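Long-range contact in uncharacterized protein TP-0789 domain-containing protein (PDB 3BUU), which is of unknown function but belongs to the LolA superfamily, whose best-known members carry lipoproteins to the outer membrane, so it may bind lipid-like ligands: residues S141-Q153 and K160-K172. Sequence-based numbering, arbitrary orientation. Where two conformers were deposited one is given.
Sequences SVTYQKVLLWVNQ and KAEFYSVSGRLLK
K172 NZ donates to Y144 OH at 2.8 Å. The same ammonium forms a salt bridge with D105, which also hydrogen-bonds Y144 OH, so the phenol oxygen is held between an ammonium and a carboxylate. Along the strands, L148 and E162 exchange two backbone hydrogen bonds, and W150 N gives one to K160 O. Past the strand end a water bridges Q145 N and Y164 O. The K160 chain runs extended over the W150 indole, with CE 3.4 Å from the centroid of the five-membered ring, a CH-pi contact; its NZ adds a cation-pi contact. K146, with CG anti to the backbone N (chi1 167°) and an extended chain, brings NZ over Y164, a cation-pi contact 4.5 Å from the ring centroid. Y164 OH donates to E162 OE1 from above the carboxylate plane. On the face carrying V147, L149 and A161, F163 CD1 sits over the centre of the Y144 ring, planes at 49°. V147 and F163 lie side by side. With an alanine in place of Y144, K172 and D105 would probably lose their shared hydroxyl, and F163 CD1 the ring it rests against. Strands 146-152 and 158-164 form an antiparallel beta hairpin, part of the meander of a LolA-like fold.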
ATOM      1  N   SER A 141       8.428   8.083  10.482  1.00 17.34           N
ATOM      2  CA  SER A 141       7.044   7.607  10.603  1.00 16.44           C
ATOM      3  C   SER A 141       6.399   7.193   9.308  1.00 14.05           C
ATOM      4  O   SER A 141       5.270   6.715   9.368  1.00 14.93           O
ATOM      5  CB  SER A 141       6.122   8.598  11.285  1.00 17.67           C
ATOM      6  OG  SER A 141       5.983   9.783  10.522  1.00 19.93           O
ATOM      7  N   VAL A 142       7.080   7.350   8.171  1.00 11.60           N
ATOM      8  CA  VAL A 142       6.521   6.844   6.937  1.00 10.88           C
ATOM      9  C   VAL A 142       6.761   5.342   6.894  1.00 10.25           C
ATOM     10  O   VAL A 142       7.379   4.734   7.804  1.00 11.93           O
ATOM     11  CB  VAL A 142       6.980   7.599   5.632  1.00 12.34           C
ATOM     12  CG1 VAL A 142       6.653   9.075   5.718  1.00 13.06           C
ATOM     13  CG2 VAL A 142       8.456   7.338   5.350  1.00 13.43           C
ATOM     14  N   THR A 143       6.207   4.673   5.897  1.00  8.29           N
ATOM     15  CA  THR A 143       6.201   3.229   5.919  1.00  8.53           C
ATOM     16  C   THR A 143       7.603   2.625   5.810  1.00  8.82           C
ATOM     17  O   THR A 143       7.895   1.625   6.474  1.00 10.13           O
ATOM     18  CB  THR A 143       5.228   2.671   4.876  1.00  8.65           C
ATOM     19  OG1 THR A 143       3.971   3.345   4.986  1.00  8.91           O
ATOM     20  CG2 THR A 143       4.982   1.169   5.027  1.00  9.40           C
ATOM     21  N   TYR A 144       8.441   3.213   4.938  1.00  7.70           N
ATOM     22  CA  TYR A 144       9.805   2.734   4.694  1.00  8.32           C
ATOM     23  C   TYR A 144      10.789   3.837   4.701  1.00  8.75           C
ATOM     24  O   TYR A 144      10.443   4.971   4.332  1.00  9.46           O
ATOM     25  CB  TYR A 144       9.922   2.031   3.307  1.00  8.63           C
ATOM     26  CG  TYR A 144       8.893   0.983   3.133  1.00  8.11           C
ATOM     27  CD1 TYR A 144       9.059  -0.278   3.697  1.00  9.08           C
ATOM     28  CD2 TYR A 144       7.713   1.259   2.430  1.00  8.60           C
ATOM     29  CE1 TYR A 144       8.062  -1.256   3.569  1.00  9.28           C
ATOM     30  CE2 TYR A 144       6.709   0.290   2.294  1.00  8.37           C
ATOM     31  CZ  TYR A 144       6.909  -0.963   2.877  1.00  8.44           C
ATOM     32  OH  TYR A 144       5.952  -1.944   2.793  1.00  9.41           O
ATOM     33  N   GLN A 145      12.038   3.510   5.025  1.00  8.80           N
ATOM     34  CA  GLN A 145      13.067   4.515   4.898  1.00 10.25           C
ATOM     35  C   GLN A 145      13.558   4.694   3.470  1.00  8.51           C
ATOM     36  O   GLN A 145      14.009   5.781   3.096  1.00  9.48           O
ATOM     37  CB  GLN A 145      14.158   4.297   5.925  1.00 13.33           C
ATOM     38  CG  GLN A 145      13.584   4.559   7.348  1.00 16.43           C
ATOM     39  CD  GLN A 145      12.860   5.914   7.481  1.00 19.61           C
ATOM     40  OE1 GLN A 145      11.603   5.993   7.468  1.00 20.65           O
ATOM     41  NE2 GLN A 145      13.643   6.980   7.560  1.00 21.90           N
ATOM     42  N   LYS A 146      13.520   3.642   2.679  1.00  7.93           N
ATOM     43  CA  LYS A 146      13.986   3.689   1.316  1.00  8.48           C
ATOM     44  C   LYS A 146      13.216   2.690   0.483  1.00  7.50           C
ATOM     45  O   LYS A 146      13.037   1.544   0.893  1.00  7.75           O
ATOM     46  CB  LYS A 146      15.516   3.375   1.259  1.00  9.32           C
ATOM     47  CG  LYS A 146      16.071   3.095  -0.103  1.00 12.00           C
ATOM     48  CD  LYS A 146      17.561   2.676   0.021  1.00 14.46           C
ATOM     49  CE  LYS A 146      18.072   2.067  -1.241  1.00 18.15           C
ATOM     50  NZ  LYS A 146      19.542   1.846  -1.109  1.00 20.79           N
ATOM     51  N   VAL A 147      12.793   3.130  -0.706  1.00  7.25           N
ATOM     52  CA  VAL A 147      12.157   2.254  -1.693  1.00  6.81           C
ATOM     53  C   VAL A 147      12.856   2.517  -3.031  1.00  6.26           C
ATOM     54  O   VAL A 147      13.091   3.687  -3.363  1.00  7.30           O
ATOM     55  CB  VAL A 147      10.642   2.565  -1.813  1.00  6.75           C
ATOM     56  CG1 VAL A 147       9.963   1.621  -2.821  1.00  7.92           C
ATOM     57  CG2 VAL A 147       9.971   2.404  -0.453  1.00  8.98           C
ATOM     58  N   LEU A 148      13.132   1.491  -3.829  1.00  5.89           N
ATOM     59  CA  LEU A 148      13.507   1.681  -5.226  1.00  5.96           C
ATOM     60  C   LEU A 148      12.308   1.254  -6.043  1.00  5.79           C
ATOM     61  O   LEU A 148      11.806   0.152  -5.880  1.00  6.62           O
ATOM     62  CB  LEU A 148      14.738   0.830  -5.600  1.00  7.61           C
ATOM     63  CG  LEU A 148      16.024   1.133  -4.842  1.00  9.19           C
ATOM     64  CD1 LEU A 148      17.152   0.310  -5.454  1.00 11.70           C
ATOM     65  CD2 LEU A 148      16.335   2.604  -4.778  1.00 12.50           C
ATOM     66  N   LEU A 149      11.842   2.144  -6.911  1.00  6.16           N
ATOM     67  CA  LEU A 149      10.644   1.924  -7.707  1.00  5.59           C
ATOM     68  C   LEU A 149      10.999   1.972  -9.192  1.00  5.83           C
ATOM     69  O   LEU A 149      11.556   2.965  -9.661  1.00  6.14           O
ATOM     70  CB  LEU A 149       9.592   3.004  -7.381  1.00  6.90           C
ATOM     71  CG  LEU A 149       8.276   2.882  -8.170  1.00  7.22           C
ATOM     72  CD1 LEU A 149       7.490   1.645  -7.800  1.00  8.59           C
ATOM     73  CD2 LEU A 149       7.457   4.138  -7.991  1.00  8.62           C
ATOM     74  N   TRP A 150      10.679   0.899  -9.913  1.00  5.50           N
ATOM     75  CA  TRP A 150      10.835   0.841 -11.354  1.00  5.97           C
ATOM     76  C   TRP A 150       9.554   1.343 -12.009  1.00  5.70           C
ATOM     77  O   TRP A 150       8.469   0.806 -11.732  1.00  6.05           O
ATOM     78  CB  TRP A 150      11.089  -0.599 -11.798  1.00  6.58           C
ATOM     79  CG  TRP A 150      12.486  -1.114 -11.663  1.00  6.62           C
ATOM     80  CD1 TRP A 150      13.291  -1.463 -12.694  1.00  7.38           C
ATOM     81  CD2 TRP A 150      13.224  -1.395 -10.460  1.00  6.99           C
ATOM     82  NE1 TRP A 150      14.505  -1.901 -12.218  1.00  8.92           N
ATOM     83  CE2 TRP A 150      14.495  -1.841 -10.853  1.00  8.10           C
ATOM     84  CE3 TRP A 150      12.941  -1.285  -9.093  1.00  7.12           C
ATOM     85  CZ2 TRP A 150      15.483  -2.208  -9.961  1.00  9.14           C
ATOM     86  CZ3 TRP A 150      13.944  -1.642  -8.156  1.00  7.82           C
ATOM     87  CH2 TRP A 150      15.203  -2.104  -8.625  1.00  9.18           C
ATOM     88  N   VAL A 151       9.683   2.324 -12.890  1.00  6.01           N
ATOM     89  CA  VAL A 151       8.570   2.936 -13.585  1.00  5.81           C
ATOM     90  C   VAL A 151       8.859   2.811 -15.078  1.00  5.64           C
ATOM     91  O   VAL A 151       9.916   3.243 -15.561  1.00  6.45           O
ATOM     92  CB  VAL A 151       8.394   4.407 -13.157  1.00  6.15           C
ATOM     93  CG1 VAL A 151       7.244   5.026 -13.952  1.00  7.37           C
ATOM     94  CG2 VAL A 151       8.109   4.517 -11.679  1.00  6.77           C
ATOM     95  N   ASN A 152       7.926   2.211 -15.810  1.00  6.58           N
ATOM     96  CA  ASN A 152       8.119   2.049 -17.259  1.00  7.43           C
ATOM     97  C   ASN A 152       8.233   3.404 -17.935  1.00  6.43           C
ATOM     98  O   ASN A 152       7.389   4.281 -17.742  1.00  7.30           O
ATOM     99  CB  ASN A 152       6.903   1.299 -17.789  1.00 10.35           C
ATOM    100  CG  ASN A 152       7.130   0.697 -19.140  1.00 13.60           C
ATOM    101  OD1 ASN A 152       7.623   1.347 -20.017  1.00 16.92           O
ATOM    102  ND2 ASN A 152       6.723  -0.522 -19.320  1.00 17.11           N
ATOM    103  N   GLN A 153       9.270   3.595 -18.748  1.00  6.46           N
ATOM    104  CA  GLN A 153       9.463   4.889 -19.402  1.00  7.01           C
ATOM    105  C   GLN A 153       8.402   5.144 -20.448  1.00  8.34           C
ATOM    106  O   GLN A 153       8.142   6.287 -20.797  1.00 10.78           O
ATOM    107  CB  GLN A 153      10.812   4.964 -20.073  1.00  6.84           C
ATOM    108  CG  GLN A 153      11.982   4.931 -19.085  1.00  7.64           C
ATOM    109  CD  GLN A 153      13.311   5.174 -19.751  1.00  8.59           C
ATOM    110  OE1 GLN A 153      13.382   5.435 -20.952  1.00 12.16           O
ATOM    111  NE2 GLN A 153      14.374   5.013 -19.004  1.00  9.95           N
ATOM    112  N   LYS A 160       7.872  -2.663 -10.576  1.00  6.09           N
ATOM    113  CA  LYS A 160       8.273  -3.429  -9.419  1.00  6.85           C
ATOM    114  C   LYS A 160       8.928  -2.477  -8.448  1.00  6.21           C
ATOM    115  O   LYS A 160       9.285  -1.336  -8.792  1.00  6.12           O
ATOM    116  CB  LYS A 160       9.236  -4.573  -9.829  1.00  7.91           C
ATOM    117  CG  LYS A 160      10.632  -4.138 -10.203  1.00  8.37           C
ATOM    118  CD  LYS A 160      11.508  -5.312 -10.625  1.00 10.82           C
ATOM    119  CE  LYS A 160      12.957  -4.840 -10.877  1.00 13.05           C
ATOM    120  NZ  LYS A 160      13.836  -5.994 -11.180  1.00 17.79           N
ATOM    121  N   ALA A 161       9.080  -2.945  -7.220  1.00  6.35           N
ATOM    122  CA  ALA A 161       9.719  -2.174  -6.183  1.00  7.08           C
ATOM    123  C   ALA A 161      10.578  -3.053  -5.312  1.00  6.54           C
ATOM    124  O   ALA A 161      10.357  -4.256  -5.168  1.00  8.41           O
ATOM    125  CB  ALA A 161       8.691  -1.397  -5.380  1.00  8.60           C
ATOM    126  N   GLU A 162      11.548  -2.389  -4.680  1.00  6.59           N
ATOM    127  CA  GLU A 162      12.388  -3.013  -3.633  1.00  6.27           C
ATOM    128  C   GLU A 162      12.281  -2.153  -2.390  1.00  6.71           C
ATOM    129  O   GLU A 162      12.424  -0.921  -2.473  1.00  7.25           O
ATOM    130  CB  GLU A 162      13.846  -3.103  -4.110  1.00  7.41           C
ATOM    131  CG  GLU A 162      14.098  -4.085  -5.243  1.00  8.31           C
ATOM    132  CD  GLU A 162      15.531  -4.116  -5.688  1.00  9.88           C
ATOM    133  OE1 GLU A 162      16.302  -3.246  -5.282  1.00 11.13           O
ATOM    134  OE2 GLU A 162      15.864  -4.990  -6.502  1.00 13.25           O
ATOM    135  N   PHE A 163      12.045  -2.793  -1.237  1.00  6.65           N
ATOM    136  CA  PHE A 163      11.795  -2.066   0.010  1.00  7.33           C
ATOM    137  C   PHE A 163      12.956  -2.356   0.949  1.00  7.43           C
ATOM    138  O   PHE A 163      13.314  -3.526   1.129  1.00  8.33           O
ATOM    139  CB  PHE A 163      10.475  -2.558   0.640  1.00  7.23           C
ATOM    140  CG  PHE A 163       9.309  -2.315  -0.236  1.00  7.45           C
ATOM    141  CD1 PHE A 163       8.572  -1.132  -0.084  1.00  7.58           C
ATOM    142  CD2 PHE A 163       8.960  -3.223  -1.244  1.00  8.02           C
ATOM    143  CE1 PHE A 163       7.497  -0.864  -0.921  1.00  8.44           C
ATOM    144  CE2 PHE A 163       7.878  -2.966  -2.083  1.00  8.87           C
ATOM    145  CZ  PHE A 163       7.143  -1.795  -1.916  1.00  8.39           C
ATOM    146  N   TYR A 164      13.507  -1.293   1.540  1.00  8.38           N
ATOM    147  CA  TYR A 164      14.720  -1.398   2.356  1.00  9.86           C
ATOM    148  C   TYR A 164      14.448  -0.996   3.781  1.00 11.49           C
ATOM    149  O   TYR A 164      13.533  -0.177   4.074  1.00 11.27           O
ATOM    150  CB  TYR A 164      15.794  -0.489   1.753  1.00 10.32           C
ATOM    151  CG  TYR A 164      16.304  -1.060   0.464  1.00 10.65           C
ATOM    152  CD1 TYR A 164      17.457  -1.866   0.426  1.00 11.22           C
ATOM    153  CD2 TYR A 164      15.639  -0.811  -0.739  1.00 11.23           C
ATOM    154  CE1 TYR A 164      17.928  -2.420  -0.759  1.00 13.07           C
ATOM    155  CE2 TYR A 164      16.085  -1.390  -1.945  1.00 12.45           C
ATOM    156  CZ  TYR A 164      17.241  -2.186  -1.941  1.00 12.12           C
ATOM    157  OH  TYR A 164      17.758  -2.808  -3.054  1.00 14.24           O
ATOM    158  N   SER A 165      15.262  -1.573   4.669  1.00 11.66           N
ATOM    159  CA  SER A 165      15.156  -1.299   6.098  1.00 13.83           C
ATOM    160  C   SER A 165      15.726   0.029   6.460  1.00 15.12           C
ATOM    161  O   SER A 165      16.354   0.691   5.632  1.00 15.88           O
ATOM    162  CB  SER A 165      15.917  -2.356   6.832  1.00 13.72           C
ATOM    163  OG  SER A 165      17.320  -2.110   6.785  1.00 13.72           O
ATOM    164  N   VAL A 166      15.564   0.387   7.735  1.00 16.52           N
ATOM    165  CA  VAL A 166      16.081   1.655   8.244  1.00 18.84           C
ATOM    166  C   VAL A 166      17.610   1.737   8.151  1.00 19.63           C
ATOM    167  O   VAL A 166      18.174   2.833   8.254  1.00 20.86           O
ATOM    168  CB  VAL A 166      15.645   1.924   9.721  1.00 18.91           C
ATOM    169  CG1 VAL A 166      14.117   1.940   9.861  1.00 22.11           C
ATOM    170  CG2 VAL A 166      16.245   0.877  10.663  1.00 19.72           C
ATOM    171  N   SER A 167      18.259   0.575   7.991  1.00 19.73           N
ATOM    172  CA  SER A 167      19.706   0.468   7.814  1.00 19.75           C
ATOM    173  C   SER A 167      20.145   0.053   6.403  1.00 19.53           C
ATOM    174  O   SER A 167      21.307  -0.316   6.188  1.00 20.33           O
ATOM    175  CB  SER A 167      20.283  -0.540   8.822  1.00 20.22           C
ATOM    176  OG  SER A 167      19.863  -1.842   8.465  1.00 19.82           O
ATOM    177  N   GLY A 168      19.222   0.060   5.445  1.00 18.21           N
ATOM    178  CA  GLY A 168      19.600  -0.234   4.066  1.00 18.01           C
ATOM    179  C   GLY A 168      19.639  -1.697   3.617  1.00 16.22           C
ATOM    180  O   GLY A 168      20.185  -2.003   2.571  1.00 17.74           O
ATOM    181  N   ARG A 169      19.074  -2.616   4.404  1.00 14.54           N
ATOM    182  CA  ARG A 169      18.956  -4.042   4.021  0.50 13.12           C
ATOM    183  C   ARG A 169      17.702  -4.223   3.187  1.00 11.41           C
ATOM    184  O   ARG A 169      16.659  -3.705   3.555  1.00 10.07           O
ATOM    185  CB  ARG A 169      18.831  -4.965   5.262  0.50 13.42           C
ATOM    186  CG  ARG A 169      20.150  -5.476   5.881  0.50 13.63           C
ATOM    187  CD  ARG A 169      21.024  -4.330   6.313  0.50 15.51           C
ATOM    188  NE  ARG A 169      22.195  -4.754   7.084  0.50 16.20           N
ATOM    189  CZ  ARG A 169      22.994  -3.924   7.751  0.50 15.03           C
ATOM    190  NH1 ARG A 169      22.765  -2.618   7.772  0.50 16.34           N
ATOM    191  NH2 ARG A 169      24.022  -4.395   8.404  0.50 15.50           N
ATOM    192  N   LEU A 170      17.777  -5.005   2.119  1.00 10.40           N
ATOM    193  CA  LEU A 170      16.589  -5.354   1.355  1.00  9.82           C
ATOM    194  C   LEU A 170      15.670  -6.199   2.208  1.00  9.01           C
ATOM    195  O   LEU A 170      16.098  -7.232   2.737  1.00 10.80           O
ATOM    196  CB  LEU A 170      16.989  -6.099   0.090  1.00 10.72           C
ATOM    197  CG  LEU A 170      15.861  -6.514  -0.862  1.00 10.70           C
ATOM    198  CD1 LEU A 170      15.166  -5.332  -1.505  1.00 11.77           C
ATOM    199  CD2 LEU A 170      16.368  -7.410  -1.956  1.00 13.03           C
ATOM    200  N   LEU A 171      14.409  -5.802   2.297  1.00  7.42           N
ATOM    201  CA  LEU A 171      13.431  -6.534   3.087  1.00  8.03           C
ATOM    202  C   LEU A 171      12.440  -7.327   2.254  1.00  6.90           C
ATOM    203  O   LEU A 171      12.094  -8.446   2.627  1.00  7.26           O
ATOM    204  CB  LEU A 171      12.673  -5.592   3.966  1.00  9.78           C
ATOM    205  CG  LEU A 171      13.531  -4.911   5.035  1.00 11.91           C
ATOM    206  CD1 LEU A 171      12.649  -3.975   5.884  1.00 13.34           C
ATOM    207  CD2 LEU A 171      14.266  -5.929   5.914  1.00 15.21           C
ATOM    208  N   LYS A 172      11.986  -6.746   1.146  1.00  6.36           N
ATOM    209  CA  LYS A 172      10.981  -7.416   0.347  1.00  6.91           C
ATOM    210  C   LYS A 172      10.930  -6.719  -0.995  1.00  5.56           C
ATOM    211  O   LYS A 172      11.495  -5.648  -1.174  1.00  6.69           O
ATOM    212  CB  LYS A 172       9.601  -7.431   1.037  1.00  8.04           C
ATOM    213  CG  LYS A 172       8.979  -6.084   1.213  1.00  9.36           C
ATOM    214  CD  LYS A 172       7.676  -6.097   2.002  1.00  9.25           C
ATOM    215  CE  LYS A 172       6.961  -4.743   1.970  1.00 12.48           C
ATOM    216  NZ  LYS A 172       5.817  -4.745   2.907  1.00 10.14           N
TER
HETATM  217  O   HOH W   1      12.520   1.120   6.262  1.00 14.98           O